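Local structure of muconate lactonizing enzyme (Corynebacterium glutamicum, 3I4K) at residues 181-185 against 216-222; 305-311 against 330-334. The protein is a magnesium-binding member of the enolase superfamily, pairing a muconate lactonizing enzyme-type N-terminal domain with a TIM-barrel-like C-terminal domain. One frame throughout, in Å; residues are numbered along the deposited sequence.

Interaction 1 of 2, residues 181-185 against 216-222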
loop_
_atom_site.group_PDB
_atom_site.type_symbol
_atom_site.label_atom_id
_atom_site.label_comp_id
_atom_site.label_asym_id
_atom_site.label_seq_id
_atom_site.Cartn_x
_atom_site.Cartn_y
_atom_site.Cartn_z
ATOM N N THR A 181 -6.250 -38.548 -2.032
ATOM C CA THR A 181 -4.865 -38.500 -1.569
ATOM C C THR A 181 -3.994 -39.430 -2.412
ATOM O O THR A 181 -2.904 -39.054 -2.861
ATOM C CB THR A 181 -4.771 -38.938 -0.084
ATOM O OG1 THR A 181 -5.391 -37.949 0.749
ATOM C CG2 THR A 181 -3.321 -39.122 0.343
ATOM N N ARG A 182 -4.489 -40.648 -2.617
ATOM C CA ARG A 182 -3.780 -41.659 -3.390
ATOM C C ARG A 182 -3.506 -41.131 -4.797
ATOM O O ARG A 182 -2.402 -41.268 -5.319
ATOM C CB ARG A 182 -4.630 -42.933 -3.452
ATOM C CG ARG A 182 -3.844 -44.241 -3.425
ATOM C CD ARG A 182 -4.378 -45.150 -2.317
ATOM N NE ARG A 182 -5.838 -45.231 -2.350
ATOM C CZ ARG A 182 -6.602 -45.426 -1.277
ATOM N NH1 ARG A 182 -6.044 -45.567 -0.081
ATOM N NH2 ARG A 182 -7.926 -45.455 -1.397
ATOM N N ARG A 183 -4.523 -40.515 -5.389
ATOM C CA ARG A 183 -4.445 -39.942 -6.724
ATOM C C ARG A 183 -3.289 -38.952 -6.833
ATOM O O ARG A 183 -2.470 -39.034 -7.755
ATOM C CB ARG A 183 -5.762 -39.232 -7.050
ATOM C CG ARG A 183 -5.809 -38.565 -8.408
ATOM C CD ARG A 183 -7.153 -37.878 -8.629
ATOM N NE ARG A 183 -7.364 -36.743 -7.729
ATOM C CZ ARG A 183 -7.062 -35.481 -8.029
ATOM N NH1 ARG A 183 -6.532 -35.183 -9.211
ATOM N NH2 ARG A 183 -7.303 -34.509 -7.152
ATOM N N VAL A 184 -3.227 -38.019 -5.885
ATOM C CA VAL A 184 -2.184 -36.996 -5.873
ATOM C C VAL A 184 -0.814 -37.556 -5.487
ATOM O O VAL A 184 0.193 -37.211 -6.104
ATOM C CB VAL A 184 -2.563 -35.834 -4.912
ATOM C CG1 VAL A 184 -1.403 -34.865 -4.772
ATOM C CG2 VAL A 184 -3.787 -35.100 -5.452
ATOM N N ALA A 185 -0.771 -38.414 -4.472
ATOM C CA ALA A 185 0.498 -38.990 -4.052
ATOM C C ALA A 185 1.129 -39.731 -5.224
ATOM O O ALA A 185 2.320 -39.575 -5.502
ATOM C CB ALA A 185 0.287 -39.942 -2.880
ATOM N N ILE A 216 0.637 -37.665 4.281
ATOM C CA ILE A 216 0.924 -38.594 3.197
ATOM C C ILE A 216 1.381 -37.837 1.955
ATOM O O ILE A 216 2.304 -38.264 1.260
ATOM C CB ILE A 216 -0.317 -39.445 2.847
ATOM C CG1 ILE A 216 -0.711 -40.291 4.056
ATOM C CG2 ILE A 216 -0.016 -40.360 1.653
ATOM C CD1 ILE A 216 -2.082 -40.930 3.930
ATOM N N LEU A 217 0.735 -36.711 1.675
ATOM C CA LEU A 217 1.113 -35.896 0.526
ATOM C C LEU A 217 2.464 -35.228 0.736
ATOM O O LEU A 217 3.205 -35.005 -0.223
ATOM C CB LEU A 217 0.056 -34.826 0.244
ATOM C CG LEU A 217 -1.313 -35.356 -0.187
ATOM C CD1 LEU A 217 -2.193 -34.200 -0.617
ATOM C CD2 LEU A 217 -1.148 -36.336 -1.341
ATOM N N ALA A 218 2.786 -34.907 1.987
ATOM C CA ALA A 218 4.062 -34.271 2.303
ATOM C C ALA A 218 5.210 -35.245 2.050
ATOM O O ALA A 218 6.267 -34.872 1.526
ATOM C CB ALA A 218 4.074 -33.818 3.759
ATOM N N GLU A 219 4.998 -36.498 2.434
ATOM C CA GLU A 219 6.007 -37.527 2.252
ATOM C C GLU A 219 6.188 -37.810 0.765
ATOM O O GLU A 219 7.270 -38.195 0.330
ATOM C CB GLU A 219 5.592 -38.803 2.990
ATOM C CG GLU A 219 6.647 -39.904 2.991
ATOM C CD GLU A 219 6.283 -41.063 3.910
ATOM O OE1 GLU A 219 5.244 -41.722 3.670
ATOM O OE2 GLU A 219 7.036 -41.312 4.877
ATOM N N ALA A 220 5.124 -37.599 -0.011
ATOM C CA ALA A 220 5.160 -37.837 -1.455
ATOM C C ALA A 220 5.826 -36.697 -2.224
ATOM O O ALA A 220 6.055 -36.806 -3.429
ATOM C CB ALA A 220 3.747 -38.063 -1.987
ATOM N N GLY A 221 6.113 -35.596 -1.536
ATOM C CA GLY A 221 6.765 -34.486 -2.202
ATOM C C GLY A 221 5.958 -33.228 -2.441
ATOM O O GLY A 221 6.508 -32.259 -2.959
ATOM N N VAL A 222 4.674 -33.210 -2.093
ATOM C CA VAL A 222 3.891 -31.991 -2.296
ATOM C C VAL A 222 4.520 -30.893 -1.422
ATOM O O VAL A 222 4.709 -31.082 -0.222
ATOM C CB VAL A 222 2.407 -32.198 -1.916
ATOM C CG1 VAL A 222 1.660 -30.885 -2.014
ATOM C CG2 VAL A 222 1.774 -33.227 -2.844
#

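Interaction 2 of 2, residues 305-311 against 330-334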
loop_
_atom_site.group_PDB
_atom_site.type_symbol
_atom_site.label_atom_id
_atom_site.label_comp_id
_atom_site.label_asym_id
_atom_site.label_seq_id
_atom_site.Cartn_x
_atom_site.Cartn_y
_atom_site.Cartn_z
ATOM N N LEU A 305 -9.301 -17.210 -12.004
ATOM C CA LEU A 305 -9.576 -17.677 -13.359
ATOM C C LEU A 305 -10.158 -16.516 -14.153
ATOM O O LEU A 305 -11.222 -16.631 -14.771
ATOM C CB LEU A 305 -10.548 -18.860 -13.359
ATOM C CG LEU A 305 -9.959 -20.275 -13.342
ATOM C CD1 LEU A 305 -8.452 -20.269 -13.082
ATOM C CD2 LEU A 305 -10.695 -21.077 -12.279
ATOM N N GLU A 306 -9.451 -15.389 -14.113
ATOM C CA GLU A 306 -9.871 -14.193 -14.836
ATOM C C GLU A 306 -9.718 -14.400 -16.331
ATOM O O GLU A 306 -8.918 -15.233 -16.777
ATOM C CB GLU A 306 -9.013 -12.974 -14.458
ATOM C CG GLU A 306 -9.109 -12.506 -13.009
ATOM C CD GLU A 306 -8.233 -13.306 -12.064
ATOM O OE1 GLU A 306 -7.484 -14.188 -12.534
ATOM O OE2 GLU A 306 -8.292 -13.042 -10.848
ATOM N N GLY A 307 -10.490 -13.637 -17.096
ATOM C CA GLY A 307 -10.384 -13.700 -18.538
ATOM C C GLY A 307 -9.164 -12.863 -18.900
ATOM O O GLY A 307 -8.352 -12.555 -18.023
ATOM N N PRO A 308 -8.999 -12.470 -20.173
ATOM C CA PRO A 308 -7.841 -11.664 -20.575
ATOM C C PRO A 308 -7.744 -10.311 -19.876
ATOM O O PRO A 308 -6.658 -9.887 -19.494
ATOM C CB PRO A 308 -8.021 -11.533 -22.087
ATOM C CG PRO A 308 -9.522 -11.601 -22.252
ATOM C CD PRO A 308 -9.875 -12.739 -21.325
ATOM N N ILE A 309 -8.874 -9.635 -19.705
ATOM C CA ILE A 309 -8.883 -8.336 -19.048
ATOM C C ILE A 309 -8.456 -8.462 -17.582
ATOM O O ILE A 309 -7.552 -7.763 -17.126
ATOM C CB ILE A 309 -10.293 -7.687 -19.119
ATOM C CG1 ILE A 309 -10.539 -7.125 -20.526
ATOM C CG2 ILE A 309 -10.424 -6.581 -18.095
ATOM C CD1 ILE A 309 -9.549 -6.039 -20.942
ATOM N N GLY A 310 -9.109 -9.364 -16.853
ATOM C CA GLY A 310 -8.788 -9.544 -15.451
ATOM C C GLY A 310 -7.358 -9.983 -15.223
ATOM O O GLY A 310 -6.699 -9.523 -14.284
ATOM N N THR A 311 -6.882 -10.878 -16.081
ATOM C CA THR A 311 -5.527 -11.395 -15.988
ATOM C C THR A 311 -4.507 -10.291 -16.260
ATOM O O THR A 311 -3.437 -10.258 -15.655
ATOM C CB THR A 311 -5.324 -12.537 -16.993
ATOM O OG1 THR A 311 -6.214 -13.619 -16.670
ATOM C CG2 THR A 311 -3.885 -13.026 -16.972
ATOM N N LEU A 330 -1.234 -16.946 -13.198
ATOM C CA LEU A 330 -2.066 -16.143 -14.091
ATOM C C LEU A 330 -2.110 -16.752 -15.491
ATOM O O LEU A 330 -1.544 -16.208 -16.441
ATOM C CB LEU A 330 -1.532 -14.707 -14.139
ATOM C CG LEU A 330 -1.657 -13.943 -12.818
ATOM C CD1 LEU A 330 -0.994 -12.582 -12.940
ATOM C CD2 LEU A 330 -3.129 -13.778 -12.453
ATOM N N PHE A 331 -2.804 -17.887 -15.587
ATOM C CA PHE A 331 -2.947 -18.650 -16.820
ATOM C C PHE A 331 -4.376 -18.622 -17.350
ATOM O O PHE A 331 -4.677 -19.243 -18.370
ATOM C CB PHE A 331 -2.545 -20.095 -16.552
ATOM C CG PHE A 331 -3.420 -20.789 -15.541
ATOM C CD1 PHE A 331 -4.670 -21.288 -15.901
ATOM C CD2 PHE A 331 -3.004 -20.923 -14.218
ATOM C CE1 PHE A 331 -5.495 -21.914 -14.957
ATOM C CE2 PHE A 331 -3.821 -21.544 -13.266
ATOM C CZ PHE A 331 -5.066 -22.039 -13.636
ATOM N N GLY A 332 -5.253 -17.911 -16.649
ATOM C CA GLY A 332 -6.648 -17.819 -17.049
ATOM C C GLY A 332 -6.882 -17.862 -18.551
ATOM O O GLY A 332 -7.543 -18.782 -19.049
ATOM N N PRO A 333 -6.348 -16.878 -19.301
ATOM C CA PRO A 333 -6.491 -16.785 -20.757
ATOM C C PRO A 333 -6.273 -18.105 -21.495
ATOM O O PRO A 333 -6.965 -18.393 -22.473
ATOM C CB PRO A 333 -5.458 -15.727 -21.132
ATOM C CG PRO A 333 -5.508 -14.803 -19.944
ATOM C CD PRO A 333 -5.503 -15.782 -18.792
ATOM N N GLN A 334 -5.320 -18.904 -21.023
ATOM C CA GLN A 334 -5.019 -20.185 -21.647
ATOM C C GLN A 334 -6.110 -21.232 -21.457
ATOM O O GLN A 334 -6.293 -22.108 -22.304
ATOM C CB GLN A 334 -3.700 -20.740 -21.111
ATOM C CG GLN A 334 -2.482 -19.923 -21.491
ATOM C CD GLN A 334 -1.186 -20.661 -21.212
ATOM O OE1 GLN A 334 -0.895 -21.029 -20.069
ATOM N NE2 GLN A 334 -0.401 -20.886 -22.260
HETATM O O HOH W 1 -5.463 -15.600 -15.019
#

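Interaction 1 of 2, residues 181-185 against 216-222
The T181 side chain meets I216 and L217 through its methyl CG2: anti to the backbone N, that branch lies 3.8 Å from I216 CG2, while OG1 turns back within its own helix to bond the carbonyl of P177. The carbonyl of T181 takes the amide of A185 at 2.7 Å from N to O, and the L217 methyl CD2 rests 3.6 Å from the same T181 O. One turn on, V184 sends CG1 across L217 at about a right angle, 3.7 Å from L217 CD2, and the same methyl reaches V222 CG2 at 4.1 Å. A185 adds its small CB, 4.0 Å from A220 CB, which lets the backbones come to 5.5 Å between the CA atoms of these two alanines. L217 CD2 thus sits among T181, V184 and A185. A Schellman motif with G221 at phi 110° ends helix 207-219 and brings V222 round to V184; both valines also touch I199 of strand 196-200. These neighbouring outer barrel helices follow adjacent parallel strands, 167-171 and 196-200. Their side chains meet through carbon atoms, one leucine methyl also lying against backbone polar atoms, so the fit probably depends on shape more than on directional bonds.

Interaction 2 of 2, residues 305-311 against 330-334
With chi1 at -62°, T311 sets OG1 beside its backbone N and leaves CG2 anti to that N; both branches face P333, and OG1 comes to 3.1 Å from P333 CD. The same torsion lets OG1 donate to G307 O at 2.7 Å, arriving above the carbonyl plane, while T311 N reaches that oxygen from the opposite face. A water carries the link onward: it donates to T311 OG1 at 2.7 Å and accepts from G332 N, so the hydroxyl gives one bond and takes one, and the water bridges the two segments. At F331, chi1 of 63° swings the ring back to L305, whose CD1 lies 3.9 Å from F331 CZ. In the fold, 305-307 belongs to the loop after barrel strand 298-301, G307 N-caps helix 308-320, and 330-334 runs into the short helix 332-335. Side chains from strands 30-43 and 48-53 hold this loop and the helix start: Q34 bonds L305 O, and the E52 carboxylate takes the amides of G307 and G310. The backbones meet closely where G332 offers a CA-H...O contact to E306 O, 3.5 Å from G332 CA, with 147° at the hydrogen. The E306 carboxylate turns to T277 OG1 and the amide of S304.

Interactions 1 and 2 stand apart, their centres 29 Å from each other and their nearest atoms about 14 Å; they follow one another along the chain within the barrel-like C-terminal part, without touching. The magnesium ion, held by D200, E226 and D251, relates them. From interaction 1 the V222 side chain is about 13 Å from the metal, and this residue leads into strand 224-226, at whose end E226 binds. In interaction 2 the L305 side chain is nearer, about 9 Å from magnesium and about 5 Å from a bound acetic acid. Geometrically, then, 181-185/216-222 is a contact of the barrel's outer helical layer, whereas 305-311/330-334 lies closer to the metal site.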